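Local coordinates for protein hypothetical glycoside hydrolase (Parabacteroides distasonis, PDB 3TAW) that is of unknown function but is probably a glycoside hydrolase relative, built as a five-bladed beta-propeller, at residues D120-M125 with T321-G326; T130-Y135 with V147-D152. All coordinates share one frame; numbering follows the deposited sequence.

Contact 1: D120-M125 with T321-G326; sequences DPRIAM and TVFVEG
R122 and E325 meet near the axis of the five-bladed beta-propeller, where strands 117-125 and 322-330, edge strands of two separate sheets, converge. Their local axes approach to 6.8 Å at 37°, too far apart for backbone pairing, so side chains fill the gap.

The tight part is the stack of two flat polar groups. E325 CG is anti to the backbone N (chi1 -171°) and the chain beyond it is extended, which carries the carboxylate under one face of the R122 guanidinium. The two planes are 15° apart, and E325 CD lies 3.6 Å from the guanidinium plane, displaced toward its rim. The attraction is that of a salt bridge by charge alone, because OE2 lies well out of that plane; OE2 also clashes with the backbone at D120, leaving its exact position doubtful. Within the guanidinium, NE and NH2 bond to the carbonyls of G248 and C247, while NH1 makes a weak bond to D120 O. R122 NH2 also approaches F323 CE2 at 3.7 Å, with ring and guanidinium nearly perpendicular. D120 itself turns to R67 and N52. An unknown ligand about 4 Å from the F323 side chain is consistent with a pocket at the propeller axis.

E325 and G326 both face Y337 of the next strand in their own sheet, a classic beta bulge. The other side of the contact is looser, though still buried: past R122 the side chains no longer meet. A water spans this gap, accepting from I123 N at 3.1 Å and donating to E325 O at 2.9 Å.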
loop_
_atom_site.group_PDB
_atom_site.type_symbol
_atom_site.label_atom_id
_atom_site.label_comp_id
_atom_site.label_asym_id
_atom_site.label_seq_id
_atom_site.Cartn_x
_atom_site.Cartn_y
_atom_site.Cartn_z
ATOM N N ASP A 120 -1.010 5.507 4.318
ATOM C CA ASP A 120 -0.931 4.232 3.613
ATOM C C ASP A 120 -1.283 4.318 2.132
ATOM O O ASP A 120 -2.236 3.681 1.653
ATOM C CB ASP A 120 -1.796 3.208 4.328
ATOM C CG ASP A 120 -1.281 2.866 5.726
ATOM O OD1 ASP A 120 -0.228 3.404 6.142
ATOM O OD2 ASP A 120 -1.914 1.993 6.370
ATOM N N PRO A 121 -0.498 5.114 1.402
ATOM C CA PRO A 121 -0.709 5.337 -0.036
ATOM C C PRO A 121 -0.312 4.122 -0.889
ATOM O O PRO A 121 0.615 3.383 -0.540
ATOM C CB PRO A 121 0.235 6.468 -0.329
ATOM C CG PRO A 121 1.367 6.280 0.625
ATOM C CD PRO A 121 0.706 5.829 1.895
ATOM N N ARG A 122 -1.032 3.917 -1.982
ATOM C CA ARG A 122 -0.552 3.129 -3.110
ATOM C C ARG A 122 -0.752 3.962 -4.352
ATOM O O ARG A 122 -1.775 4.655 -4.500
ATOM C CB ARG A 122 -1.326 1.808 -3.311
ATOM C CG ARG A 122 -0.953 0.683 -2.397
ATOM C CD ARG A 122 -1.701 0.765 -1.123
ATOM N NE ARG A 122 -1.563 -0.417 -0.252
ATOM C CZ ARG A 122 -1.715 -0.357 1.064
ATOM N NH1 ARG A 122 -2.019 0.790 1.633
ATOM N NH2 ARG A 122 -1.555 -1.432 1.821
ATOM N N ILE A 123 0.204 3.863 -5.265
ATOM C CA ILE A 123 0.166 4.597 -6.522
ATOM C C ILE A 123 0.292 3.648 -7.693
ATOM O O ILE A 123 1.124 2.750 -7.674
ATOM C CB ILE A 123 1.297 5.627 -6.619
ATOM C CG1 ILE A 123 1.136 6.670 -5.503
ATOM C CG2 ILE A 123 1.332 6.305 -8.019
ATOM C CD1 ILE A 123 2.341 7.563 -5.331
ATOM N N ALA A 124 -0.508 3.890 -8.724
ATOM C CA ALA A 124 -0.296 3.278 -10.034
ATOM C C ALA A 124 -0.591 4.331 -11.099
ATOM O O ALA A 124 -1.219 5.362 -10.817
ATOM C CB ALA A 124 -1.177 2.031 -10.259
HETATM N N MSE A 125 -0.130 4.071 -12.307
HETATM C CA MSE A 125 -0.227 5.066 -13.387
HETATM C C MSE A 125 -0.996 4.532 -14.585
HETATM O O MSE A 125 -0.778 3.398 -14.993
HETATM C CB MSE A 125 1.169 5.473 -13.856
HETATM C CG MSE A 125 1.164 6.679 -14.737
HETATM SE SE MSE A 125 2.911 6.930 -15.606
HETATM C CE MSE A 125 2.817 5.421 -16.877
ATOM N N THR A 321 6.900 -5.422 11.544
ATOM C CA THR A 321 6.301 -5.572 10.221
ATOM C C THR A 321 7.373 -5.479 9.134
ATOM O O THR A 321 8.433 -4.866 9.312
ATOM C CB THR A 321 5.236 -4.465 9.867
ATOM O OG1 THR A 321 5.906 -3.248 9.537
ATOM C CG2 THR A 321 4.243 -4.204 10.990
ATOM N N VAL A 322 7.070 -6.114 8.017
ATOM C CA VAL A 322 7.678 -5.777 6.736
ATOM C C VAL A 322 6.482 -5.565 5.823
ATOM O O VAL A 322 6.008 -6.491 5.136
ATOM C CB VAL A 322 8.702 -6.839 6.234
ATOM C CG1 VAL A 322 9.947 -6.791 7.089
ATOM C CG2 VAL A 322 8.131 -8.272 6.185
ATOM N N PHE A 323 5.985 -4.318 5.831
ATOM C CA PHE A 323 4.675 -3.995 5.293
ATOM C C PHE A 323 4.822 -3.533 3.844
ATOM O O PHE A 323 5.170 -2.377 3.564
ATOM C CB PHE A 323 3.989 -2.927 6.155
ATOM C CG PHE A 323 2.511 -2.819 5.907
ATOM C CD1 PHE A 323 1.617 -3.704 6.507
ATOM C CD2 PHE A 323 2.026 -1.866 5.020
ATOM C CE1 PHE A 323 0.254 -3.607 6.256
ATOM C CE2 PHE A 323 0.664 -1.762 4.762
ATOM C CZ PHE A 323 -0.216 -2.620 5.373
ATOM N N VAL A 324 4.606 -4.469 2.927
ATOM C CA VAL A 324 4.875 -4.248 1.517
ATOM C C VAL A 324 3.824 -3.358 0.912
ATOM O O VAL A 324 2.645 -3.567 1.115
ATOM C CB VAL A 324 5.057 -5.574 0.742
ATOM C CG1 VAL A 324 6.317 -6.299 1.268
ATOM C CG2 VAL A 324 3.802 -6.439 0.820
ATOM N N GLU A 325 4.258 -2.335 0.166
ATOM C CA GLU A 325 3.297 -1.312 -0.276
ATOM C C GLU A 325 3.645 -0.547 -1.546
ATOM O O GLU A 325 2.752 0.046 -2.162
ATOM C CB GLU A 325 3.069 -0.339 0.893
ATOM C CG GLU A 325 1.937 0.676 0.689
ATOM C CD GLU A 325 1.540 1.398 1.987
ATOM O OE1 GLU A 325 1.794 0.855 3.079
ATOM O OE2 GLU A 325 0.983 2.536 1.921
ATOM N N GLY A 326 4.935 -0.508 -1.908
ATOM C CA GLY A 326 5.418 0.132 -3.133
ATOM C C GLY A 326 6.246 -0.868 -3.945
ATOM O O GLY A 326 7.028 -1.627 -3.394
HETATM O O HOH W 1 2.386 1.979 -4.238
#

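Contact 2: T130-Y135 with V147-D152; sequences TYVLLY and VATSKD
Y131 and S150 form a hydrogen-bonded pair in the antiparallel beta hairpin of strands 131-138 and 143-150, the two middle strands of a four-stranded propeller blade. Each satisfies the other's backbone: Y131 N reaches S150 O at 2.8 Å and S150 N returns to Y131 O at 3.1 Å. L133 and A148 repeat the exchange, with the straightest N-H...O angle, 171°, from L133 N to A148 O. The backbone groups of V132 and L134 face strand 117-125, and those of V147 bond to F159 and G160. Y131 O also receives a CA-H...O contact from T149 CA at 3.2 Å.

Polar side-chain ends mostly find partners beyond the hairpin. Y131 OH bonds to I57 O, while the CE2 edge of its ring lies 3.6 Å from K151 O. S150 OG bonds to L153 N. K151 bends at chi2 (-68°), bringing its exposed chain back so that NZ donates to T130 OG1 at 3.0 Å; that oxygen also has a weak bond to D128.

Apolar contacts lie on both faces: L134 CD1 lies alongside V147 CG2 at 3.8 Å on the face carrying V132 and T149; on the other face, which carries L133, Y135 CE1 approaches A148 CB. The hydroxyl of Y135 is bonded to E113 OE2 and also accepts from a water, which donates its other hydrogen to V147 O at 2.8 Å.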
loop_
_atom_site.group_PDB
_atom_site.type_symbol
_atom_site.label_atom_id
_atom_site.label_comp_id
_atom_site.label_asym_id
_atom_site.label_seq_id
_atom_site.Cartn_x
_atom_site.Cartn_y
_atom_site.Cartn_z
ATOM N N THR A 130 -1.608 9.417 -16.027
ATOM C CA THR A 130 -2.261 9.874 -14.809
ATOM C C THR A 130 -1.929 8.964 -13.616
ATOM O O THR A 130 -2.115 7.746 -13.692
ATOM C CB THR A 130 -3.777 9.953 -14.966
ATOM O OG1 THR A 130 -4.094 10.814 -16.070
ATOM C CG2 THR A 130 -4.421 10.474 -13.662
ATOM N N TYR A 131 -1.369 9.565 -12.566
ATOM C CA TYR A 131 -1.071 8.854 -11.335
ATOM C C TYR A 131 -2.329 8.804 -10.485
ATOM O O TYR A 131 -2.973 9.844 -10.217
ATOM C CB TYR A 131 0.108 9.473 -10.581
ATOM C CG TYR A 131 1.384 9.393 -11.375
ATOM C CD1 TYR A 131 2.160 8.242 -11.339
ATOM C CD2 TYR A 131 1.790 10.434 -12.222
ATOM C CE1 TYR A 131 3.314 8.120 -12.077
ATOM C CE2 TYR A 131 2.965 10.328 -12.967
ATOM C CZ TYR A 131 3.734 9.173 -12.888
ATOM O OH TYR A 131 4.894 9.045 -13.651
ATOM N N VAL A 132 -2.661 7.593 -10.041
ATOM C CA VAL A 132 -3.864 7.347 -9.266
ATOM C C VAL A 132 -3.419 6.884 -7.867
ATOM O O VAL A 132 -2.792 5.845 -7.729
ATOM C CB VAL A 132 -4.777 6.275 -9.900
ATOM C CG1 VAL A 132 -6.043 6.062 -9.035
ATOM C CG2 VAL A 132 -5.140 6.689 -11.360
ATOM N N LEU A 133 -3.739 7.706 -6.872
ATOM C CA LEU A 133 -3.353 7.517 -5.490
ATOM C C LEU A 133 -4.556 7.045 -4.703
ATOM O O LEU A 133 -5.603 7.710 -4.693
ATOM C CB LEU A 133 -2.846 8.860 -4.937
ATOM C CG LEU A 133 -2.531 8.967 -3.452
ATOM C CD1 LEU A 133 -1.431 7.985 -3.021
ATOM C CD2 LEU A 133 -2.142 10.436 -3.104
ATOM N N LEU A 134 -4.407 5.861 -4.087
ATOM C CA LEU A 134 -5.396 5.276 -3.198
ATOM C C LEU A 134 -4.796 5.318 -1.820
ATOM O O LEU A 134 -3.677 4.838 -1.615
ATOM C CB LEU A 134 -5.694 3.826 -3.577
ATOM C CG LEU A 134 -6.786 3.593 -4.637
ATOM C CD1 LEU A 134 -8.210 3.791 -4.048
ATOM C CD2 LEU A 134 -6.574 4.423 -5.881
ATOM N N TYR A 135 -5.528 5.914 -0.870
ATOM C CA TYR A 135 -5.001 6.175 0.468
ATOM C C TYR A 135 -6.127 6.178 1.486
ATOM O O TYR A 135 -7.304 6.138 1.121
ATOM C CB TYR A 135 -4.266 7.531 0.500
ATOM C CG TYR A 135 -5.173 8.736 0.306
ATOM C CD1 TYR A 135 -5.589 9.129 -0.956
ATOM C CD2 TYR A 135 -5.587 9.505 1.395
ATOM C CE1 TYR A 135 -6.432 10.231 -1.139
ATOM C CE2 TYR A 135 -6.404 10.620 1.228
ATOM C CZ TYR A 135 -6.820 10.976 -0.034
ATOM O OH TYR A 135 -7.593 12.084 -0.193
ATOM N N VAL A 147 -9.483 8.470 -3.164
ATOM C CA VAL A 147 -8.769 8.550 -4.429
ATOM C C VAL A 147 -8.325 9.974 -4.746
ATOM O O VAL A 147 -9.086 10.932 -4.560
ATOM C CB VAL A 147 -9.669 8.071 -5.593
ATOM C CG1 VAL A 147 -8.880 8.032 -6.919
ATOM C CG2 VAL A 147 -10.281 6.668 -5.284
ATOM N N ALA A 148 -7.100 10.114 -5.241
ATOM C CA ALA A 148 -6.644 11.377 -5.784
ATOM C C ALA A 148 -5.854 11.102 -7.045
ATOM O O ALA A 148 -5.290 9.999 -7.213
ATOM C CB ALA A 148 -5.808 12.176 -4.711
ATOM N N THR A 149 -5.860 12.063 -7.969
ATOM C CA THR A 149 -5.096 11.936 -9.197
ATOM C C THR A 149 -4.203 13.156 -9.486
ATOM O O THR A 149 -4.467 14.270 -9.009
ATOM C CB THR A 149 -5.979 11.639 -10.434
ATOM O OG1 THR A 149 -6.719 12.810 -10.805
ATOM C CG2 THR A 149 -6.964 10.472 -10.161
ATOM N N SER A 150 -3.150 12.921 -10.261
ATOM C CA SER A 150 -2.226 13.980 -10.680
ATOM C C SER A 150 -1.450 13.525 -11.901
ATOM O O SER A 150 -1.393 12.334 -12.195
ATOM C CB SER A 150 -1.225 14.339 -9.573
ATOM O OG SER A 150 -0.311 13.282 -9.349
ATOM N N LYS A 151 -0.850 14.480 -12.598
ATOM C CA LYS A 151 0.057 14.174 -13.707
ATOM C C LYS A 151 1.521 14.248 -13.271
ATOM O O LYS A 151 2.396 13.737 -13.971
ATOM C CB LYS A 151 -0.179 15.142 -14.855
ATOM C CG LYS A 151 -1.546 15.053 -15.447
ATOM C CD LYS A 151 -1.711 13.726 -16.151
ATOM C CE LYS A 151 -2.861 13.718 -17.125
ATOM N NZ LYS A 151 -2.698 12.554 -18.051
ATOM N N ASP A 152 1.774 14.907 -12.132
ATOM C CA ASP A 152 3.134 15.226 -11.707
ATOM C C ASP A 152 3.433 14.888 -10.248
ATOM O O ASP A 152 4.472 15.303 -9.730
ATOM C CB ASP A 152 3.413 16.707 -11.935
ATOM C CG ASP A 152 2.613 17.613 -11.009
ATOM O OD1 ASP A 152 1.729 17.153 -10.262
ATOM O OD2 ASP A 152 2.876 18.829 -11.057
HETATM O O HOH W 2 -9.648 12.043 -2.077
#

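Strand 117-125 joins the two contacts: it supplies one side of contact 1 and is the sheet neighbour of strand 131-138 in contact 2. R122 N to L134 O and A124 O to V132 N, both 2.8 Å, are probable hydrogen bonds between them, and P121 CB packs on L133 CD1. Contact 1 is centred about 3 Å from the centre of the chain, contact 2 about 13 Å. The first links separate blades through buried charged groups and a water, burying 225 Å²; the second holds one blade together by regular backbone pairing, burying 541 Å², and reaches the surface at K151.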